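Local atomic coordinates of cyclodipeptide synthase, BtCDPS (Bacillus thermoamylovorans, PDB entry 6ZTU), a protein that probably joins two aminoacyl groups, usually delivered by tRNAs, into a cyclic dipeptide. Residues A[208-213]-A[217-222]; A[131-136]-A[141-146]. All coordinates share one frame; numbering follows the deposited sequence.

Going along the chain from the N terminus, interaction 2 comes first: helix 120-135 ends, the chain turns at Asp136, and helix 137-157 sets off so that residues 141-146 lie against 131-136. The chain then runs through helix 167-191 and strand 196-200 before interaction 1 closes a shorter loop, where residues 217-222 come back past the end of helix 205-211 on their way into strand 223-229. The two loops follow one another in series, neither nesting nor crossing. They still meet in space, with Ile217 packing on Tyr132 and Lys209 on Ser142, and helix 167-191 supplies side chains to both.

Interaction 1: A[208-213]-A[217-222]; sequences EKIKNS and IKMSDN
Ile210, in the last turn of helix 205-211, presses its CG2 methyl against the returning backbone: CG2 stands 3.7 Å from Ile217 O and the same distance from Met219 N. With chi1 at -67°, CG2 points away from the residue's own nitrogen, and the CG1 branch carries CD1 to the CG2 methyl of Ile217, 4.0 Å away. The CG carbon of Met219 closes on Ile210 CG2 at 4.1 Å. This is the tight part, apolar and buried, and no direct hydrogen bond spans the two segments.

The Lys211 side is looser and partly exposed to solvent. Its chain bends at chi2 (-63°) and crosses the Met219 side chain at about a right angle, CE resting 3.7 Å from SD. Beyond that, Lys211 NZ donates to a water 2.9 Å away that also lies 2.8 Å from Ser220 O, bridging the two segments. Ser213, at positive phi, ends the helix in a Schellman motif and lets the chain double back.

Behind the tight part lies helix 167-191, whose Leu185 touches Ile210, Ile217 and Met219 together. Ile217 also packs on helices 120-135 and 137-157, while residues 217-222 lead directly into strand 223-229 of the central sheet.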
ATOM      1  N   GLU A 208     -12.184   5.740  -3.980  1.00 24.43           N
ATOM      2  CA  GLU A 208     -13.601   5.900  -4.296  1.00 24.27           C
ATOM      3  C   GLU A 208     -13.840   7.191  -5.059  1.00 24.41           C
ATOM      4  O   GLU A 208     -14.593   7.214  -6.039  1.00 29.03           O
ATOM      5  CB  GLU A 208     -14.433   5.869  -3.011  1.00 27.58           C
ATOM      6  CG  GLU A 208     -14.376   4.541  -2.278  1.00 29.32           C
ATOM      7  CD  GLU A 208     -15.069   4.582  -0.922  1.00 42.17           C
ATOM      8  OE1 GLU A 208     -15.806   5.561  -0.657  1.00 42.51           O
ATOM      9  OE2 GLU A 208     -14.878   3.633  -0.127  1.00 40.14           O
ATOM     10  N   LYS A 209     -13.192   8.278  -4.636  1.00 25.30           N
ATOM     11  CA  LYS A 209     -13.375   9.546  -5.328  1.00 26.75           C
ATOM     12  C   LYS A 209     -12.759   9.509  -6.717  1.00 25.08           C
ATOM     13  O   LYS A 209     -13.333  10.038  -7.670  1.00 27.54           O
ATOM     14  CB  LYS A 209     -12.771  10.680  -4.507  1.00 25.51           C
ATOM     15  CG  LYS A 209     -13.370  10.812  -3.125  1.00 31.96           C
ATOM     16  CD  LYS A 209     -13.062  12.176  -2.556  1.00 33.50           C
ATOM     17  CE  LYS A 209     -13.759  12.385  -1.220  1.00 41.77           C
ATOM     18  NZ  LYS A 209     -13.014  11.691  -0.146  1.00 44.32           N
ATOM     19  N   ILE A 210     -11.570   8.918  -6.845  1.00 25.81           N
ATOM     20  CA  ILE A 210     -10.969   8.751  -8.163  1.00 25.99           C
ATOM     21  C   ILE A 210     -11.900   7.974  -9.088  1.00 30.28           C
ATOM     22  O   ILE A 210     -12.079   8.338 -10.256  1.00 28.60           O
ATOM     23  CB  ILE A 210      -9.592   8.077  -8.020  1.00 25.69           C
ATOM     24  CG1 ILE A 210      -8.626   9.032  -7.306  1.00 25.18           C
ATOM     25  CG2 ILE A 210      -9.035   7.677  -9.381  1.00 27.68           C
ATOM     26  CD1 ILE A 210      -7.285   8.404  -6.948  1.00 25.33           C
ATOM     27  N   LYS A 211     -12.528   6.907  -8.580  1.00 28.11           N
ATOM     28  CA  LYS A 211     -13.421   6.102  -9.410  1.00 29.82           C
ATOM     29  C   LYS A 211     -14.739   6.811  -9.698  1.00 35.05           C
ATOM     30  O   LYS A 211     -15.469   6.414 -10.617  1.00 36.08           O
ATOM     31  CB  LYS A 211     -13.681   4.759  -8.729  1.00 30.33           C
ATOM     32  CG  LYS A 211     -12.567   3.744  -8.923  1.00 27.54           C
ATOM     33  CD  LYS A 211     -12.429   3.394 -10.407  1.00 30.37           C
ATOM     34  CE  LYS A 211     -11.305   2.413 -10.644  1.00 31.82           C
ATOM     35  NZ  LYS A 211     -11.425   1.798 -12.002  1.00 34.14           N
ATOM     36  N   ASN A 212     -15.069   7.836  -8.918  1.00 28.36           N
ATOM     37  CA  ASN A 212     -16.200   8.705  -9.184  1.00 31.80           C
ATOM     38  C   ASN A 212     -15.846   9.834 -10.149  1.00 33.00           C
ATOM     39  O   ASN A 212     -16.646  10.761 -10.307  1.00 31.97           O
ATOM     40  CB  ASN A 212     -16.718   9.287  -7.871  1.00 30.25           C
ATOM     41  CG  ASN A 212     -18.168   9.699  -7.950  1.00 38.76           C
ATOM     42  OD1 ASN A 212     -18.982   9.032  -8.593  1.00 38.50           O
ATOM     43  ND2 ASN A 212     -18.501  10.810  -7.302  1.00 38.22           N
ATOM     44  N   SER A 213     -14.649   9.789 -10.748  1.00 31.71           N
ATOM     45  CA  SER A 213     -14.176  10.765 -11.747  1.00 29.41           C
ATOM     46  C   SER A 213     -14.098  12.185 -11.189  1.00 31.74           C
ATOM     47  O   SER A 213     -14.461  13.152 -11.865  1.00 31.25           O
ATOM     48  CB  SER A 213     -15.048  10.737 -13.004  1.00 40.34           C
ATOM     49  OG  SER A 213     -15.262   9.410 -13.434  1.00 40.17           O
ATOM     50  N   ILE A 217      -6.384  13.159 -11.745  1.00 26.70           N
ATOM     51  CA  ILE A 217      -5.707  11.915 -11.379  1.00 30.79           C
ATOM     52  C   ILE A 217      -6.654  10.745 -11.612  1.00 30.56           C
ATOM     53  O   ILE A 217      -7.775  10.726 -11.089  1.00 28.34           O
ATOM     54  CB  ILE A 217      -5.257  11.961  -9.907  1.00 27.48           C
ATOM     55  CG1 ILE A 217      -4.093  12.935  -9.714  1.00 29.37           C
ATOM     56  CG2 ILE A 217      -4.892  10.553  -9.390  1.00 28.31           C
ATOM     57  CD1 ILE A 217      -2.747  12.349 -10.038  1.00 31.42           C
ATOM     58  N   LYS A 218      -6.200   9.749 -12.378  1.00 30.27           N
ATOM     59  CA  LYS A 218      -6.972   8.544 -12.659  1.00 29.17           C
ATOM     60  C   LYS A 218      -6.134   7.304 -12.367  1.00 26.13           C
ATOM     61  O   LYS A 218      -4.907   7.319 -12.498  1.00 29.16           O
ATOM     62  CB  LYS A 218      -7.412   8.474 -14.132  1.00 30.88           C
ATOM     63  CG  LYS A 218      -8.547   9.396 -14.519  1.00 45.05           C
ATOM     64  CD  LYS A 218      -8.912   9.184 -15.985  1.00 50.59           C
ATOM     65  CE  LYS A 218      -9.584   7.837 -16.195  1.00 45.69           C
ATOM     66  NZ  LYS A 218     -10.481   7.866 -17.382  1.00 52.55           N
ATOM     67  N   MET A 219      -6.809   6.221 -11.996  1.00 24.95           N
ATOM     68  CA  MET A 219      -6.152   4.927 -12.022  1.00 21.50           C
ATOM     69  C   MET A 219      -5.989   4.480 -13.468  1.00 24.94           C
ATOM     70  O   MET A 219      -6.825   4.769 -14.332  1.00 27.56           O
ATOM     71  CB  MET A 219      -6.957   3.890 -11.241  1.00 24.80           C
ATOM     72  CG  MET A 219      -6.961   4.145  -9.735  1.00 27.96           C
ATOM     73  SD  MET A 219      -8.152   3.136  -8.861  1.00 28.68           S
ATOM     74  CE  MET A 219      -7.435   1.507  -9.113  1.00 22.72           C
ATOM     75  N   SER A 220      -4.892   3.777 -13.733  1.00 22.79           N
ATOM     76  CA  SER A 220      -4.729   3.136 -15.033  1.00 24.88           C
ATOM     77  C   SER A 220      -5.845   2.127 -15.274  1.00 23.99           C
ATOM     78  O   SER A 220      -6.352   1.490 -14.346  1.00 23.34           O
ATOM     79  CB  SER A 220      -3.372   2.436 -15.121  1.00 23.27           C
ATOM     80  OG  SER A 220      -2.329   3.386 -15.033  1.00 23.31           O
ATOM     81  N   ASP A 221      -6.214   1.974 -16.555  1.00 26.60           N
ATOM     82  CA  ASP A 221      -7.311   1.087 -16.937  1.00 26.33           C
ATOM     83  C   ASP A 221      -7.056  -0.353 -16.534  1.00 26.12           C
ATOM     84  O   ASP A 221      -8.010  -1.127 -16.377  1.00 27.54           O
ATOM     85  CB  ASP A 221      -7.530   1.141 -18.451  1.00 28.45           C
ATOM     86  CG  ASP A 221      -8.130   2.437 -18.910  1.00 37.05           C
ATOM     87  OD1 ASP A 221      -8.695   3.172 -18.075  1.00 32.61           O
ATOM     88  OD2 ASP A 221      -8.036   2.726 -20.126  1.00 42.54           O
ATOM     89  N   ASN A 222      -5.787  -0.743 -16.392  1.00 23.91           N
ATOM     90  CA  ASN A 222      -5.399  -2.100 -16.031  1.00 22.90           C
ATOM     91  C   ASN A 222      -5.069  -2.240 -14.550  1.00 24.33           C
ATOM     92  O   ASN A 222      -4.447  -3.234 -14.155  1.00 21.37           O
ATOM     93  CB  ASN A 222      -4.190  -2.553 -16.861  1.00 24.31           C
ATOM     94  CG  ASN A 222      -2.947  -1.749 -16.547  1.00 25.78           C
ATOM     95  OD1 ASN A 222      -3.031  -0.638 -16.008  1.00 26.71           O
ATOM     96  ND2 ASN A 222      -1.780  -2.297 -16.890  1.00 24.21           N
TER
HETATM   97  O   HOH W   1      -9.079   1.576 -13.617  1.00 31.57           O

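Interaction 2: A[131-136]-A[141-146]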
ATOM      1  N   TYR A 131       2.098  17.193  -8.745  1.00 25.06           N
ATOM      2  CA  TYR A 131       1.525  18.345  -9.432  1.00 26.24           C
ATOM      3  C   TYR A 131       0.109  18.630  -8.936  1.00 25.67           C
ATOM      4  O   TYR A 131      -0.223  19.766  -8.573  1.00 24.63           O
ATOM      5  CB  TYR A 131       1.535  18.100 -10.939  1.00 26.02           C
ATOM      6  CG  TYR A 131       0.890  19.206 -11.729  1.00 27.55           C
ATOM      7  CD1 TYR A 131       1.629  20.304 -12.147  1.00 28.71           C
ATOM      8  CD2 TYR A 131      -0.465  19.169 -12.037  1.00 26.06           C
ATOM      9  CE1 TYR A 131       1.044  21.329 -12.871  1.00 29.65           C
ATOM     10  CE2 TYR A 131      -1.058  20.191 -12.760  1.00 28.83           C
ATOM     11  CZ  TYR A 131      -0.298  21.266 -13.170  1.00 30.32           C
ATOM     12  OH  TYR A 131      -0.884  22.288 -13.891  1.00 30.54           O
ATOM     13  N   TYR A 132      -0.738  17.607  -8.890  1.00 22.75           N
ATOM     14  CA  TYR A 132      -2.106  17.859  -8.443  1.00 22.91           C
ATOM     15  C   TYR A 132      -2.190  18.076  -6.938  1.00 24.12           C
ATOM     16  O   TYR A 132      -3.109  18.767  -6.472  1.00 24.48           O
ATOM     17  CB  TYR A 132      -3.016  16.724  -8.927  1.00 21.43           C
ATOM     18  CG  TYR A 132      -3.273  16.885 -10.418  1.00 23.81           C
ATOM     19  CD1 TYR A 132      -4.096  17.905 -10.889  1.00 26.82           C
ATOM     20  CD2 TYR A 132      -2.634  16.079 -11.352  1.00 22.51           C
ATOM     21  CE1 TYR A 132      -4.299  18.099 -12.246  1.00 26.41           C
ATOM     22  CE2 TYR A 132      -2.838  16.266 -12.714  1.00 23.17           C
ATOM     23  CZ  TYR A 132      -3.675  17.279 -13.147  1.00 27.14           C
ATOM     24  OH  TYR A 132      -3.893  17.487 -14.490  1.00 29.78           O
ATOM     25  N   PHE A 133      -1.246  17.532  -6.158  1.00 22.56           N
ATOM     26  CA  PHE A 133      -1.201  17.875  -4.742  1.00 24.05           C
ATOM     27  C   PHE A 133      -0.965  19.369  -4.559  1.00 24.42           C
ATOM     28  O   PHE A 133      -1.525  19.992  -3.650  1.00 26.86           O
ATOM     29  CB  PHE A 133      -0.101  17.080  -4.028  1.00 22.94           C
ATOM     30  CG  PHE A 133       0.021  17.396  -2.562  1.00 21.62           C
ATOM     31  CD1 PHE A 133      -0.772  16.751  -1.641  1.00 22.27           C
ATOM     32  CD2 PHE A 133       0.914  18.360  -2.113  1.00 25.07           C
ATOM     33  CE1 PHE A 133      -0.682  17.031  -0.292  1.00 24.57           C
ATOM     34  CE2 PHE A 133       1.012  18.650  -0.757  1.00 26.64           C
ATOM     35  CZ  PHE A 133       0.217  17.979   0.151  1.00 25.42           C
ATOM     36  N   GLU A 134      -0.120  19.954  -5.408  1.00 23.27           N
ATOM     37  CA  GLU A 134       0.169  21.381  -5.335  1.00 26.45           C
ATOM     38  C   GLU A 134      -0.976  22.220  -5.888  1.00 28.57           C
ATOM     39  O   GLU A 134      -1.318  23.254  -5.307  1.00 31.79           O
ATOM     40  CB  GLU A 134       1.451  21.703  -6.110  1.00 29.20           C
ATOM     41  CG  GLU A 134       2.713  21.124  -5.524  1.00 41.28           C
ATOM     42  CD  GLU A 134       3.949  21.548  -6.311  1.00 54.64           C
ATOM     43  OE1 GLU A 134       3.921  22.650  -6.917  1.00 58.31           O
ATOM     44  OE2 GLU A 134       4.935  20.776  -6.334  1.00 56.66           O
ATOM     45  N   LYS A 135      -1.598  21.775  -6.987  1.00 25.15           N
ATOM     46  CA  LYS A 135      -2.463  22.627  -7.800  1.00 25.82           C
ATOM     47  C   LYS A 135      -3.954  22.384  -7.606  1.00 26.93           C
ATOM     48  O   LYS A 135      -4.748  23.263  -7.961  1.00 28.80           O
ATOM     49  CB  LYS A 135      -2.139  22.450  -9.292  1.00 26.49           C
ATOM     50  CG  LYS A 135      -0.717  22.855  -9.696  1.00 28.53           C
ATOM     51  CD  LYS A 135      -0.551  24.360  -9.744  1.00 35.79           C
ATOM     52  CE  LYS A 135       0.846  24.739 -10.215  1.00 41.90           C
ATOM     53  NZ  LYS A 135       0.988  26.213 -10.356  1.00 53.89           N
ATOM     54  N   ASP A 136      -4.369  21.217  -7.110  1.00 24.03           N
ATOM     55  CA  ASP A 136      -5.795  20.919  -6.914  1.00 24.65           C
ATOM     56  C   ASP A 136      -6.055  20.793  -5.418  1.00 28.54           C
ATOM     57  O   ASP A 136      -5.768  19.750  -4.825  1.00 24.32           O
ATOM     58  CB  ASP A 136      -6.225  19.646  -7.645  1.00 21.45           C
ATOM     59  CG  ASP A 136      -7.712  19.317  -7.427  1.00 23.48           C
ATOM     60  OD1 ASP A 136      -8.398  20.082  -6.734  1.00 27.38           O
ATOM     61  OD2 ASP A 136      -8.202  18.302  -7.969  1.00 25.96           O
ATOM     62  N   LYS A 141      -6.469  17.989  -0.302  1.00 23.39           N
ATOM     63  CA  LYS A 141      -7.234  17.678   0.895  1.00 23.26           C
ATOM     64  C   LYS A 141      -7.357  16.170   1.103  1.00 25.67           C
ATOM     65  O   LYS A 141      -7.201  15.679   2.225  1.00 24.05           O
ATOM     66  CB  LYS A 141      -8.613  18.339   0.799  1.00 25.56           C
ATOM     67  CG  LYS A 141      -9.469  18.253   2.042  1.00 27.47           C
ATOM     68  CD  LYS A 141     -10.755  19.091   1.856  1.00 26.46           C
ATOM     69  CE  LYS A 141     -11.674  19.010   3.084  1.00 31.13           C
ATOM     70  NZ  LYS A 141     -12.243  17.651   3.301  1.00 33.01           N
ATOM     71  N   SER A 142      -7.621  15.415   0.028  1.00 21.32           N
ATOM     72  CA  SER A 142      -7.737  13.960   0.155  1.00 21.17           C
ATOM     73  C   SER A 142      -6.405  13.320   0.527  1.00 21.47           C
ATOM     74  O   SER A 142      -6.368  12.362   1.313  1.00 24.13           O
ATOM     75  CB  SER A 142      -8.239  13.361  -1.158  1.00 25.65           C
ATOM     76  OG  SER A 142      -9.634  13.527  -1.262  1.00 26.00           O
ATOM     77  N   CYS A 143      -5.315  13.807  -0.057  1.00 21.47           N
ATOM     78  CA  CYS A 143      -4.005  13.267   0.305  1.00 20.34           C
ATOM     79  C   CYS A 143      -3.684  13.545   1.765  1.00 23.44           C
ATOM     80  O   CYS A 143      -3.157  12.675   2.460  1.00 21.49           O
ATOM     81  CB  CYS A 143      -2.907  13.846  -0.584  1.00 23.12           C
ATOM     82  SG  CYS A 143      -2.998  13.315  -2.321  1.00 22.89           S
ATOM     83  N   LEU A 144      -3.971  14.759   2.236  1.00 23.41           N
ATOM     84  CA  LEU A 144      -3.737  15.074   3.641  1.00 24.22           C
ATOM     85  C   LEU A 144      -4.617  14.232   4.558  1.00 24.88           C
ATOM     86  O   LEU A 144      -4.220  13.916   5.686  1.00 26.43           O
ATOM     87  CB  LEU A 144      -3.973  16.566   3.883  1.00 23.07           C
ATOM     88  CG  LEU A 144      -2.916  17.455   3.206  1.00 27.24           C
ATOM     89  CD1 LEU A 144      -3.303  18.938   3.192  1.00 31.46           C
ATOM     90  CD2 LEU A 144      -1.541  17.263   3.840  1.00 27.08           C
ATOM     91  N   ALA A 145      -5.821  13.867   4.106  1.00 23.95           N
ATOM     92  CA  ALA A 145      -6.647  12.956   4.886  1.00 24.98           C
ATOM     93  C   ALA A 145      -6.021  11.568   4.970  1.00 24.19           C
ATOM     94  O   ALA A 145      -6.100  10.910   6.015  1.00 26.31           O
ATOM     95  CB  ALA A 145      -8.053  12.870   4.291  1.00 24.89           C
ATOM     96  N   MET A 146      -5.430  11.082   3.872  1.00 24.32           N
ATOM     97  CA  MET A 146      -4.687   9.827   3.954  1.00 23.71           C
ATOM     98  C   MET A 146      -3.541   9.951   4.944  1.00 25.05           C
ATOM     99  O   MET A 146      -3.225   9.000   5.668  1.00 26.64           O
ATOM    100  CB  MET A 146      -4.139   9.430   2.580  1.00 24.82           C
ATOM    101  CG  MET A 146      -5.142   8.779   1.678  1.00 28.06           C
ATOM    102  SD  MET A 146      -4.346   8.100   0.195  1.00 25.89           S
ATOM    103  CE  MET A 146      -3.510   6.678   0.882  1.00 26.19           C
TER
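Phe133 points the edge of its ring at the first turns of helix 137-157, with Cys143 and Leu144 meeting it near the ring plane. Cys143 CB lies 3.8 Å from Phe133 CD1 and 3.9 Å from CE1, in the plane of the ring and squarely at the rim. The sulfur sits beside it: SG is 4.2 Å from CD1 of Phe133, and the direction from the ring centre to SG is 82° off the ring normal. Farther round the same rim, Leu144 brings CD2 to 4.1 Å from Phe133 CZ, its side chain running across that of Phe133 at about a right angle.

With chi1 at 179° the side chain of Phe133 extends anti to its own nitrogen, which carries the ring over to the neighbouring helix. Phe171 and Val174 of helix 167-191 also touch this ring, and Phe171 packs on Leu144 as well. Replacing Phe133 by an alanine would probably open a gap between the two helices and helix 167-191, taking from Cys143 its ring edge and from Leu144, Phe171 and Val174 part of their packing.

Farther out, polar bonds hold the corner. Asp136, just past the end of helix 120-135, N-caps the next helix through OD1, which accepts from Lys138 N. Arg140 NH1 donates to the carbonyl oxygen of Phe133, a bond from helix 137-157 back to helix 120-135 near the corner of the helical hairpin.

Chemically, the interface between the two segments rests on dispersion and on an edgewise sulfur-aromatic contact, with no hydrogen bond between them; the polar bonds named here lie near the corner, away from the ring.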